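Local coordinates for protein Esterase/lipase (PDB 3K6K) that probably hydrolyses carboxylic ester bonds as a bacterial esterase/lipase of the hormone-sensitive lipase family with an alpha/beta hydrolase fold, at residues P18-L22 with P277-H281; G77-I83 with S110-L114; T98-L102 with V282-Y286; V131-V135 with S166-A170; M243-S249 with S270-W276. The contacts are given in a common frame with arbitrary orientation. Numbering follows the deposited sequence.

Contact 1 of 5, residues P18-L22 with P277-H281; sequences PRDFL and PDMPH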
# COMPACT_ATOMS: atom_id res chain seq x y z
N PRO A 18 -20.72 7.90 1.99
CA PRO A 18 -20.13 7.50 0.74
C PRO A 18 -21.00 6.64 -0.18
O PRO A 18 -20.92 6.80 -1.41
CB PRO A 18 -18.87 6.77 1.18
CG PRO A 18 -18.42 7.62 2.33
CD PRO A 18 -19.73 7.85 3.09
N ARG A 19 -21.82 5.75 0.35
CA ARG A 19 -22.59 4.85 -0.52
C ARG A 19 -23.66 5.64 -1.29
O ARG A 19 -24.08 5.23 -2.38
CB ARG A 19 -23.16 3.67 0.26
CG ARG A 19 -22.12 2.56 0.60
CD ARG A 19 -22.84 1.43 1.35
NE ARG A 19 -23.86 0.81 0.48
CZ ARG A 19 -24.81 -0.06 0.84
NH1 ARG A 19 -24.93 -0.50 2.10
NH2 ARG A 19 -25.65 -0.51 -0.09
N ASP A 20 -24.04 6.79 -0.74
CA ASP A 20 -25.08 7.63 -1.33
C ASP A 20 -24.47 8.39 -2.48
O ASP A 20 -25.11 8.56 -3.49
CB ASP A 20 -25.78 8.54 -0.28
CG ASP A 20 -26.59 7.71 0.74
OD1 ASP A 20 -26.88 6.52 0.40
OD2 ASP A 20 -26.90 8.18 1.89
N PHE A 21 -23.21 8.81 -2.31
CA PHE A 21 -22.52 9.55 -3.35
C PHE A 21 -22.29 8.60 -4.52
O PHE A 21 -22.43 9.01 -5.66
CB PHE A 21 -21.19 10.13 -2.84
CG PHE A 21 -20.43 10.96 -3.90
CD1 PHE A 21 -19.09 10.69 -4.21
CD2 PHE A 21 -21.05 12.03 -4.55
CE1 PHE A 21 -18.40 11.45 -5.15
CE2 PHE A 21 -20.37 12.80 -5.50
CZ PHE A 21 -19.03 12.49 -5.80
N LEU A 22 -21.96 7.34 -4.23
CA LEU A 22 -21.82 6.32 -5.28
C LEU A 22 -23.07 6.17 -6.13
O LEU A 22 -22.98 5.98 -7.35
CB LEU A 22 -21.42 4.94 -4.71
CG LEU A 22 -20.03 5.00 -4.07
CD1 LEU A 22 -19.68 3.72 -3.33
CD2 LEU A 22 -18.94 5.39 -5.13
N PRO A 277 -11.98 2.83 1.28
CA PRO A 277 -13.30 2.19 1.29
C PRO A 277 -14.41 3.06 0.65
O PRO A 277 -14.56 4.26 0.97
CB PRO A 277 -13.59 1.97 2.80
CG PRO A 277 -12.33 2.26 3.53
CD PRO A 277 -11.31 2.82 2.59
N ASP A 278 -15.22 2.47 -0.22
CA ASP A 278 -16.36 3.21 -0.82
C ASP A 278 -15.98 4.50 -1.61
O ASP A 278 -16.87 5.35 -1.86
CB ASP A 278 -17.38 3.62 0.28
CG ASP A 278 -17.97 2.43 1.04
OD1 ASP A 278 -18.28 1.39 0.44
OD2 ASP A 278 -18.16 2.57 2.27
N MET A 279 -14.71 4.68 -1.96
CA MET A 279 -14.32 5.86 -2.78
C MET A 279 -14.21 5.53 -4.26
O MET A 279 -13.70 4.47 -4.63
CB MET A 279 -13.01 6.50 -2.28
CG MET A 279 -13.19 7.17 -0.88
SD MET A 279 -14.38 8.53 -1.09
CE MET A 279 -15.73 7.65 -0.28
N PRO A 280 -14.71 6.41 -5.12
CA PRO A 280 -14.62 6.13 -6.57
C PRO A 280 -13.33 6.69 -7.13
O PRO A 280 -12.51 7.24 -6.38
CB PRO A 280 -15.80 6.94 -7.13
CG PRO A 280 -15.77 8.23 -6.21
CD PRO A 280 -15.58 7.57 -4.84
N HIS A 281 -13.17 6.55 -8.44
CA HIS A 281 -12.01 7.00 -9.15
C HIS A 281 -11.68 8.44 -8.81
O HIS A 281 -12.57 9.29 -8.83
CB HIS A 281 -12.34 6.92 -10.62
CG HIS A 281 -11.14 6.88 -11.51
ND1 HIS A 281 -10.04 6.10 -11.23
CD2 HIS A 281 -10.88 7.53 -12.67
CE1 HIS A 281 -9.15 6.27 -12.20
NE2 HIS A 281 -9.63 7.13 -13.08
O HOH W 1 -18.41 7.47 -2.60
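Pro-18 overlaps the side chains of Asp-278 and Met-279, its CB 3.6 Å from Asp-278 CB and also 3.6 Å from Met-279 CE. Met-279 starts with its CA-to-CB bond pointing away from the helix, but two m rotamers at chi1 and chi2 fold the thioether back, so the methyl end reaches the proline. One turn on, Leu-22 spans two residues of the loop, with CD1 3.6 Å from Asp-278 O and CD2 4.0 Å from Pro-280 CD. Phe-21 closes the apolar patch, its CE1 4.3 Å from Pro-280 CG. No direct hydrogen bond joins 18-22 to 277-281. A water bridges them instead, donating to Pro-18 O at 2.9 Å and to Asp-278 O at 2.7 Å, while Pro-18 O also accepts the helical bond from Leu-22 N at 3.1 Å. Asp-278 has positive phi (59°), which turns the chain sharply as it leaves the strand. The loop then runs on to His-281, which bonds Glu-251 through ND1 and touches Ser-157, an arrangement consistent with the catalytic triad of this fold. The N-terminal helix 18-30 thus packs by its first turn on the loop between strand 271-276 and helix 291-305, and Phe-21 also meets the rings of Tyr-286 and Phe-289, farther along the same loop.

Contact 2 of 5, residues G77-I83 with S110-L114; sequences GAGAAHI and SSATL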
# COMPACT_ATOMS: atom_id res chain seq x y z
N GLY A 77 1.73 32.85 1.00
CA GLY A 77 2.59 32.26 2.00
C GLY A 77 3.52 31.10 1.69
O GLY A 77 4.05 30.54 2.60
N ALA A 78 3.72 30.77 0.43
CA ALA A 78 4.34 29.52 0.06
C ALA A 78 5.82 29.42 0.27
O ALA A 78 6.56 30.29 -0.09
CB ALA A 78 3.99 29.14 -1.35
N GLY A 79 6.22 28.29 0.83
CA GLY A 79 7.61 27.87 0.90
C GLY A 79 8.18 27.64 -0.49
O GLY A 79 7.58 28.06 -1.47
N ALA A 80 9.34 26.99 -0.57
CA ALA A 80 10.08 26.89 -1.83
C ALA A 80 9.93 25.54 -2.52
O ALA A 80 10.58 25.30 -3.52
CB ALA A 80 11.55 27.20 -1.61
N ALA A 81 9.06 24.68 -2.01
CA ALA A 81 8.70 23.43 -2.69
C ALA A 81 7.91 23.66 -4.00
O ALA A 81 7.12 24.59 -4.12
CB ALA A 81 7.91 22.55 -1.73
N HIS A 82 8.13 22.82 -4.99
CA HIS A 82 7.35 22.85 -6.21
C HIS A 82 6.72 21.50 -6.42
O HIS A 82 7.42 20.47 -6.17
CB HIS A 82 8.26 23.17 -7.38
CG HIS A 82 8.90 24.52 -7.27
ND1 HIS A 82 8.37 25.65 -7.86
CD2 HIS A 82 9.99 24.93 -6.57
CE1 HIS A 82 9.12 26.69 -7.55
NE2 HIS A 82 10.11 26.28 -6.77
N ILE A 83 5.44 21.49 -6.86
CA ILE A 83 4.73 20.31 -7.27
C ILE A 83 4.48 20.43 -8.78
O ILE A 83 3.88 21.40 -9.26
CB ILE A 83 3.32 20.09 -6.52
CG1 ILE A 83 3.47 20.13 -4.99
CG2 ILE A 83 2.68 18.77 -6.97
CD1 ILE A 83 2.16 20.10 -4.19
N SER A 110 -0.09 22.18 1.12
CA SER A 110 1.29 21.77 1.13
C SER A 110 2.27 22.94 1.14
O SER A 110 3.48 22.71 1.08
CB SER A 110 1.56 20.90 -0.09
OG SER A 110 1.23 21.71 -1.21
N SER A 111 1.76 24.18 1.21
CA SER A 111 2.61 25.42 1.14
C SER A 111 3.59 25.40 -0.05
O SER A 111 4.74 25.86 0.05
CB SER A 111 3.38 25.68 2.47
OG SER A 111 2.62 26.45 3.40
N ALA A 112 3.12 24.88 -1.16
CA ALA A 112 3.93 24.71 -2.33
C ALA A 112 3.42 25.59 -3.48
O ALA A 112 2.27 26.10 -3.50
CB ALA A 112 3.90 23.24 -2.77
N THR A 113 4.29 25.70 -4.47
CA THR A 113 3.91 26.25 -5.72
C THR A 113 3.64 25.06 -6.62
O THR A 113 4.51 24.24 -6.87
CB THR A 113 5.01 27.15 -6.29
OG1 THR A 113 5.30 28.19 -5.33
CG2 THR A 113 4.60 27.77 -7.61
N LEU A 114 2.43 24.98 -7.13
CA LEU A 114 2.07 23.85 -7.95
C LEU A 114 1.95 24.36 -9.38
O LEU A 114 1.44 25.45 -9.61
CB LEU A 114 0.78 23.24 -7.42
CG LEU A 114 0.18 22.07 -8.19
CD1 LEU A 114 -0.60 21.13 -7.22
CD2 LEU A 114 -0.76 22.62 -9.27
O HOH W 2 7.34 27.45 -3.91
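Ile-83 takes the m,t rotamer, which spreads its branches over three residues of 110-114: CD1 lies 3.5 Å from Ser-110 OG, CG1 3.8 Å from Ala-112 CB, and CG2 4.0 Å from Leu-114 CD1. Leu-114, t at both chi angles, lies on the same sheet face as Ile-83 and also packs on Leu-106 and Ala-107 of helix 96-110. His-82 and Thr-113 occupy the other face, both with chi1 m; His-82 ND1 is 4.0 Å from Thr-113 CB, and this nitrogen is hydrogen-bonded to Trp-115 NE1. The m rotamer of Thr-113 turns OG1 toward the turn at 79-81, where it donates to a water at 2.6 Å; that water in turn donates to Gly-79 O (2.5 Å) and Ala-81 O (2.9 Å). The backbones pair in parallel, Thr-113 N to Ala-81 O at 3.1 Å and Ile-83 N to Thr-113 O at 2.9 Å. Farther out, Gly-79 N makes a weak bond of 3.0 Å to Ser-111 O, and Ala-78 CB rests 3.6 Å from that same Ser-111 O. Positive phi at Ser-111 ends helix 96-110 in a Schellman motif and turns the chain into the next strand. Strand 82-86, helix 96-110 and strand 113-117 form a beta-alpha-beta crossover, the repeating unit of the alpha/beta hydrolase sheet.

Contact 3 of 5, residues T98-L102 with V282-Y286; sequences THLVL and VFQMY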
# COMPACT_ATOMS: atom_id res chain seq x y z
N THR A 98 -9.95 22.13 -15.43
CA THR A 98 -10.83 21.10 -14.86
C THR A 98 -10.37 20.55 -13.50
O THR A 98 -11.19 19.95 -12.83
CB THR A 98 -10.89 19.88 -15.73
OG1 THR A 98 -9.54 19.44 -16.04
CG2 THR A 98 -11.65 20.18 -16.98
N HIS A 99 -9.10 20.72 -13.12
CA HIS A 99 -8.56 20.05 -11.91
C HIS A 99 -8.24 21.07 -10.80
O HIS A 99 -7.81 20.73 -9.68
CB HIS A 99 -7.39 19.13 -12.27
CG HIS A 99 -7.81 17.87 -12.95
ND1 HIS A 99 -7.48 16.61 -12.49
CD2 HIS A 99 -8.64 17.67 -14.01
CE1 HIS A 99 -8.04 15.70 -13.26
NE2 HIS A 99 -8.74 16.32 -14.20
N LEU A 100 -8.56 22.33 -11.12
CA LEU A 100 -8.36 23.35 -10.16
C LEU A 100 -8.83 22.93 -8.84
O LEU A 100 -8.10 23.17 -7.87
CB LEU A 100 -9.01 24.67 -10.54
CG LEU A 100 -8.16 25.18 -11.67
CD1 LEU A 100 -8.91 26.31 -12.36
CD2 LEU A 100 -6.86 25.66 -11.13
N VAL A 101 -10.03 22.37 -8.76
CA VAL A 101 -10.59 21.88 -7.52
C VAL A 101 -9.63 21.02 -6.69
O VAL A 101 -9.48 21.25 -5.55
CB VAL A 101 -12.00 21.21 -7.66
CG1 VAL A 101 -11.98 20.05 -8.57
CG2 VAL A 101 -12.50 20.83 -6.35
N LEU A 102 -8.97 20.07 -7.32
CA LEU A 102 -8.06 19.20 -6.64
C LEU A 102 -6.71 19.93 -6.33
O LEU A 102 -6.28 19.93 -5.18
CB LEU A 102 -7.88 17.94 -7.46
CG LEU A 102 -6.82 16.91 -7.02
CD1 LEU A 102 -6.70 16.78 -5.53
CD2 LEU A 102 -7.15 15.54 -7.61
N VAL A 282 -10.41 8.73 -8.54
CA VAL A 282 -9.91 10.05 -8.18
C VAL A 282 -10.88 10.81 -7.22
O VAL A 282 -11.27 11.94 -7.45
CB VAL A 282 -9.50 10.95 -9.40
CG1 VAL A 282 -8.68 12.12 -8.88
CG2 VAL A 282 -8.64 10.16 -10.49
N PHE A 283 -11.20 10.19 -6.10
CA PHE A 283 -12.19 10.73 -5.20
C PHE A 283 -11.82 12.06 -4.59
O PHE A 283 -12.72 12.75 -4.08
CB PHE A 283 -12.51 9.73 -4.08
CG PHE A 283 -11.36 9.48 -3.10
CD1 PHE A 283 -11.31 10.19 -1.90
CD2 PHE A 283 -10.41 8.52 -3.34
CE1 PHE A 283 -10.29 9.96 -1.00
CE2 PHE A 283 -9.41 8.25 -2.45
CZ PHE A 283 -9.32 8.99 -1.29
N GLN A 284 -10.52 12.41 -4.65
CA GLN A 284 -10.02 13.63 -4.08
C GLN A 284 -10.65 14.85 -4.79
O GLN A 284 -10.45 15.98 -4.33
CB GLN A 284 -8.44 13.70 -4.09
CG GLN A 284 -7.66 12.54 -3.38
CD GLN A 284 -7.67 11.20 -4.21
OE1 GLN A 284 -8.32 11.10 -5.28
NE2 GLN A 284 -6.95 10.20 -3.71
N MET A 285 -11.32 14.63 -5.93
CA MET A 285 -12.11 15.68 -6.57
C MET A 285 -13.38 16.11 -5.79
O MET A 285 -13.94 17.22 -6.03
CB MET A 285 -12.52 15.31 -8.02
CG MET A 285 -11.40 14.78 -8.86
SD MET A 285 -10.35 15.91 -9.79
CE MET A 285 -11.33 16.24 -11.25
N TYR A 286 -13.83 15.26 -4.87
CA TYR A 286 -15.17 15.41 -4.32
C TYR A 286 -15.24 15.78 -2.83
O TYR A 286 -16.23 15.47 -2.15
CB TYR A 286 -16.00 14.17 -4.67
CG TYR A 286 -15.84 13.78 -6.17
CD1 TYR A 286 -15.25 12.58 -6.56
CD2 TYR A 286 -16.30 14.63 -7.17
CE1 TYR A 286 -15.09 12.27 -7.92
CE2 TYR A 286 -16.17 14.32 -8.52
CZ TYR A 286 -15.57 13.16 -8.90
OH TYR A 286 -15.41 12.91 -10.24
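Helix 98-102 is kinked: the amides of Val-101 and Leu-102 have no bond to the preceding turn, and Leu-102 N makes just a weak bond of 2.7 Å to His-99 O. Facing it, 282-286 enters a short 3-10 turn after Val-282, whose phi is positive (39°), held by Met-285 N to Val-282 O at 3.1 Å and Tyr-286 N to Phe-283 O at 2.9 Å. The two backbones come closest at Leu-102 and Met-285, with CA atoms 5.4 Å apart, yet no hydrogen bond crosses between them. Met-285 is the central side chain. All three of its chi angles are m, which curls the thioether toward the helix and sets CE 3.9 Å from the centroid of the His-99 ring, almost on the ring normal, in a CH-pi contact; SD lies over the same ring, 4.3 Å from its centroid. Leu-102 fills the other half, with CD2 3.9 Å from Met-285 SD and 4.0 Å from Val-282 CG1, and CD1 3.8 Å from Gln-284 CB. Val-101 CG2 adds a contact of 3.9 Å to Met-285 O. The 3-10 turn is wedged between helix 96-110 and helix 291-305, where Ile-297 meets both Leu-102 and Gln-284, while His-99 and Val-282 reach Asp-156 at the end of strand 151-156.

Contact 4 of 5, residues V131-V135 with S166-A170; sequences VDDCV and SMLKA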
# COMPACT_ATOMS: atom_id res chain seq x y z
N VAL A 131 4.10 12.60 -22.86
CA VAL A 131 5.35 12.33 -22.22
C VAL A 131 6.43 13.37 -22.51
O VAL A 131 7.06 13.89 -21.54
CB VAL A 131 5.89 10.97 -22.56
CG1 VAL A 131 7.16 10.76 -21.84
CG2 VAL A 131 4.90 9.91 -22.17
N ASP A 132 6.66 13.73 -23.79
CA ASP A 132 7.81 14.63 -24.03
C ASP A 132 7.58 15.98 -23.39
O ASP A 132 8.51 16.61 -22.89
CB ASP A 132 8.15 14.83 -25.49
CG ASP A 132 8.39 13.53 -26.22
OD1 ASP A 132 8.02 13.53 -27.41
OD2 ASP A 132 8.92 12.55 -25.62
N ASP A 133 6.31 16.39 -23.36
CA ASP A 133 5.87 17.61 -22.74
C ASP A 133 6.18 17.60 -21.21
O ASP A 133 6.78 18.58 -20.63
CB ASP A 133 4.35 17.68 -22.98
CG ASP A 133 3.96 18.29 -24.36
OD1 ASP A 133 4.86 18.62 -25.18
OD2 ASP A 133 2.72 18.46 -24.60
N CYS A 134 5.79 16.49 -20.55
CA CYS A 134 6.05 16.29 -19.09
C CYS A 134 7.54 16.40 -18.76
O CYS A 134 7.95 17.17 -17.87
CB CYS A 134 5.44 14.98 -18.59
SG CYS A 134 3.61 14.99 -18.59
N VAL A 135 8.35 15.70 -19.55
CA VAL A 135 9.83 15.76 -19.44
C VAL A 135 10.37 17.14 -19.68
O VAL A 135 11.21 17.67 -18.92
CB VAL A 135 10.52 14.83 -20.46
CG1 VAL A 135 12.00 14.80 -20.22
CG2 VAL A 135 9.94 13.45 -20.36
N SER A 166 6.96 9.88 -17.36
CA SER A 166 7.86 11.05 -17.46
C SER A 166 9.21 10.94 -16.71
O SER A 166 10.21 11.53 -17.14
CB SER A 166 7.16 12.32 -16.95
OG SER A 166 6.99 12.31 -15.52
N MET A 167 9.23 10.20 -15.60
CA MET A 167 10.45 10.10 -14.81
C MET A 167 11.34 8.99 -15.36
O MET A 167 12.59 9.11 -15.30
CB MET A 167 10.17 9.94 -13.30
CG MET A 167 9.52 11.15 -12.73
SD MET A 167 10.61 12.61 -12.90
CE MET A 167 9.75 13.53 -14.24
N LEU A 168 10.72 7.92 -15.87
CA LEU A 168 11.46 6.91 -16.59
C LEU A 168 12.26 7.55 -17.74
O LEU A 168 13.47 7.38 -17.81
CB LEU A 168 10.52 5.79 -17.08
CG LEU A 168 9.98 4.90 -15.95
CD1 LEU A 168 8.86 3.98 -16.38
CD2 LEU A 168 11.11 4.08 -15.33
N LYS A 169 11.61 8.38 -18.56
CA LYS A 169 12.24 9.14 -19.65
C LYS A 169 13.24 10.16 -19.07
O LYS A 169 14.38 10.34 -19.58
CB LYS A 169 11.17 9.88 -20.46
CG LYS A 169 11.34 9.89 -21.99
CD LYS A 169 12.46 10.76 -22.52
CE LYS A 169 12.64 10.58 -24.05
NZ LYS A 169 12.92 9.12 -24.27
N ALA A 170 12.81 10.85 -18.02
CA ALA A 170 13.69 11.80 -17.38
C ALA A 170 14.96 11.02 -16.96
O ALA A 170 16.07 11.52 -17.13
CB ALA A 170 13.01 12.45 -16.21
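Van der Waals packing accounts for the contact between helices 131-135 and 166-170, whose axes approach to 8.9 Å and cross at -66°. Val-135 is the main apolar residue: with chi1 t, its CG2 lies 3.8 Å from Lys-169 CB and 3.8 Å from Ser-166 O, and CG1 comes to 4.5 Å from Ala-170 CA. A turn earlier, Val-131 CG1 is 4.3 Å from Lys-169 CG and 4.4 Å from Ser-166 CA. Small residues set the tightest approach, Cys-134 CB to Ser-166 CB at 3.6 Å, next to Phe-86 of strand 82-86, which both of these side chains touch.

Several polar groups have partners elsewhere. Ser-166 OG bonds back to Leu-162 O in its own helix. Lys-169 gives its aliphatic stem to the valines while its end leads away, NZ making a long, weak ion pair with Glu-172; Asp-132 OD2 merely brushes Lys-169 CE at 4.5 Å. Asp-133 faces elsewhere, in a salt bridge with Arg-120.

With no hydrogen bond or salt bridge between 131-135 and 166-170, this part of the crossing of helices 129-145 and 158-172 rests on shape and the burial of apolar surface, the lysine serving here through its methylenes.

Contact 5 of 5, residues M243-S249 with S270-W276; sequences MLIHVGS and SVELKIW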
# COMPACT_ATOMS: atom_id res chain seq x y z
N MET A 243 7.29 6.53 -3.85
CA MET A 243 5.96 6.63 -4.40
C MET A 243 4.92 6.58 -3.28
O MET A 243 5.04 5.77 -2.35
CB MET A 243 5.75 5.46 -5.34
CG MET A 243 6.52 5.52 -6.66
SD MET A 243 6.06 4.02 -7.58
CE MET A 243 6.85 4.17 -9.19
N LEU A 244 3.93 7.48 -3.36
CA LEU A 244 2.72 7.41 -2.56
C LEU A 244 1.62 7.26 -3.61
O LEU A 244 1.53 8.06 -4.53
CB LEU A 244 2.55 8.67 -1.72
CG LEU A 244 1.27 8.71 -0.83
CD1 LEU A 244 1.35 7.76 0.46
CD2 LEU A 244 0.91 10.15 -0.46
N ILE A 245 0.87 6.16 -3.53
CA ILE A 245 -0.32 5.89 -4.35
C ILE A 245 -1.60 5.95 -3.45
O ILE A 245 -1.67 5.34 -2.37
CB ILE A 245 -0.21 4.50 -5.09
CG1 ILE A 245 1.09 4.38 -5.87
CG2 ILE A 245 -1.37 4.32 -6.09
CD1 ILE A 245 1.39 3.05 -6.24
N HIS A 246 -2.58 6.73 -3.85
CA HIS A 246 -3.91 6.59 -3.24
C HIS A 246 -4.90 6.04 -4.24
O HIS A 246 -4.72 6.26 -5.45
CB HIS A 246 -4.39 7.91 -2.70
CG HIS A 246 -3.77 8.25 -1.40
ND1 HIS A 246 -4.25 9.24 -0.58
CD2 HIS A 246 -2.73 7.68 -0.75
CE1 HIS A 246 -3.50 9.30 0.51
NE2 HIS A 246 -2.59 8.33 0.44
N VAL A 247 -5.93 5.35 -3.78
CA VAL A 247 -6.93 4.86 -4.74
C VAL A 247 -8.18 4.46 -3.94
O VAL A 247 -8.10 4.28 -2.71
CB VAL A 247 -6.30 3.65 -5.57
CG1 VAL A 247 -5.89 2.45 -4.63
CG2 VAL A 247 -7.18 3.20 -6.72
N GLY A 248 -9.31 4.31 -4.63
CA GLY A 248 -10.55 3.87 -4.02
C GLY A 248 -10.85 2.41 -4.30
O GLY A 248 -10.25 1.81 -5.22
N SER A 249 -11.73 1.84 -3.49
CA SER A 249 -12.27 0.53 -3.69
C SER A 249 -13.05 0.38 -4.99
O SER A 249 -12.99 -0.70 -5.60
CB SER A 249 -13.24 0.16 -2.55
OG SER A 249 -13.93 1.32 -2.05
N SER A 270 10.64 2.64 -3.03
CA SER A 270 9.78 2.78 -1.82
C SER A 270 8.34 2.97 -2.29
O SER A 270 8.12 3.76 -3.21
CB SER A 270 10.17 3.97 -0.99
OG SER A 270 9.33 4.09 0.13
N VAL A 271 7.38 2.24 -1.72
CA VAL A 271 6.03 2.41 -2.17
C VAL A 271 5.10 2.33 -0.99
O VAL A 271 5.16 1.40 -0.17
CB VAL A 271 5.56 1.35 -3.22
CG1 VAL A 271 4.13 1.67 -3.65
CG2 VAL A 271 6.42 1.37 -4.47
N GLU A 272 4.23 3.32 -0.91
CA GLU A 272 3.18 3.29 0.09
C GLU A 272 1.86 3.50 -0.61
O GLU A 272 1.67 4.45 -1.36
CB GLU A 272 3.40 4.41 1.10
CG GLU A 272 4.84 4.56 1.51
CD GLU A 272 5.06 5.75 2.48
OE1 GLU A 272 6.03 6.53 2.22
OE2 GLU A 272 4.26 5.89 3.46
N LEU A 273 0.94 2.61 -0.35
CA LEU A 273 -0.29 2.57 -1.06
C LEU A 273 -1.38 2.52 -0.02
O LEU A 273 -1.32 1.65 0.86
CB LEU A 273 -0.31 1.31 -1.86
CG LEU A 273 -1.42 0.83 -2.81
CD1 LEU A 273 -1.99 -0.47 -2.34
CD2 LEU A 273 -2.47 1.86 -3.18
N LYS A 274 -2.35 3.45 -0.11
CA LYS A 274 -3.56 3.37 0.66
C LYS A 274 -4.78 3.19 -0.26
O LYS A 274 -4.93 3.86 -1.28
CB LYS A 274 -3.71 4.62 1.54
CG LYS A 274 -4.78 4.51 2.62
CD LYS A 274 -4.66 5.74 3.52
CE LYS A 274 -5.67 5.78 4.68
NZ LYS A 274 -5.16 6.90 5.54
N ILE A 275 -5.68 2.30 0.13
CA ILE A 275 -6.89 2.07 -0.61
C ILE A 275 -8.07 2.51 0.22
O ILE A 275 -8.20 2.05 1.37
CB ILE A 275 -7.04 0.60 -0.91
CG1 ILE A 275 -5.86 0.13 -1.79
CG2 ILE A 275 -8.35 0.40 -1.62
CD1 ILE A 275 -5.86 -1.39 -1.95
N TRP A 276 -8.96 3.31 -0.37
CA TRP A 276 -10.00 3.97 0.40
C TRP A 276 -11.40 3.39 0.19
O TRP A 276 -11.97 3.50 -0.89
CB TRP A 276 -10.02 5.49 0.16
CG TRP A 276 -8.72 6.20 0.52
CD1 TRP A 276 -7.55 6.14 -0.18
CD2 TRP A 276 -8.50 7.16 1.60
NE1 TRP A 276 -6.58 6.94 0.44
CE2 TRP A 276 -7.15 7.59 1.50
CE3 TRP A 276 -9.30 7.68 2.63
CZ2 TRP A 276 -6.60 8.47 2.39
CZ3 TRP A 276 -8.75 8.56 3.50
CH2 TRP A 276 -7.40 8.96 3.38
O HOH W 3 7.10 5.73 -0.47
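Seven backbone hydrogen bonds join the strands in parallel register. Met-243 N reaches Ser-270 O (3.0 Å), Glu-272 N reaches Met-243 O (3.0 Å), Ile-245 N reaches Glu-272 O (2.9 Å) and Lys-274 N reaches Ile-245 O (3.0 Å). Then follow Val-247 N to Lys-274 O (3.1 Å), Trp-276 N to Val-247 O (2.7 Å, the shortest) and Ser-249 N to Trp-276 O (3.1 Å). At the opposite end from Ser-249, a water donates to Met-243 O (2.8 Å) and Glu-272 OE1 (3.0 Å) and accepts from Ser-270 OG (2.8 Å). Helix 254-266 links the two strands in a beta-alpha-beta crossover at the edge of the alpha/beta hydrolase sheet; beyond it, 271-275 pairs antiparallel with a strand of the second subunit, so the sheet continues through the dimer. On the face turned to helix 254-266, Val-247 CG1 packs on Ile-275 CG1 (3.7 Å) and Leu-273 CD2 (3.8 Å), and Ile-245 CD1 on Val-271 CG1 (4.0 Å). The face under helix 291-305 is more polar. His-246 and Trp-276 meet obliquely, centroid of the imidazole to that of the indole five-membered ring 4.8 Å; His-246 ND1 bonds Ser-296, Lys-274 forms a salt bridge with Glu-299, and Glu-272 bonds Trp-303. Leu-244 CD1 lies 4.0 Å from Glu-272 CB.

The second segments of contacts 5, 1 and 3 follow one another without a break, from 270 to 286, and the three contacts touch. Contact 5 meets contact 1 where Ser-249 OG lies 2.5 Å from Asp-278 N, and contact 3 where Phe-283 CZ lies 3.4 Å from Trp-276 CG; contacts 1 and 3 join at Phe-21 CZ and Tyr-286 CG, 3.5 Å apart. The probable triad of Ser-157, His-281 and Glu-251 lies in this region: His-281 belongs to contact 1, and Val-282 of contact 3 and Val-247 of contact 5 touch triad residues. Contact 2 shares the sheet with contact 5, centres 22 Å apart. Contact 4 lies across the chain's centre from contact 1, centres 33 Å apart.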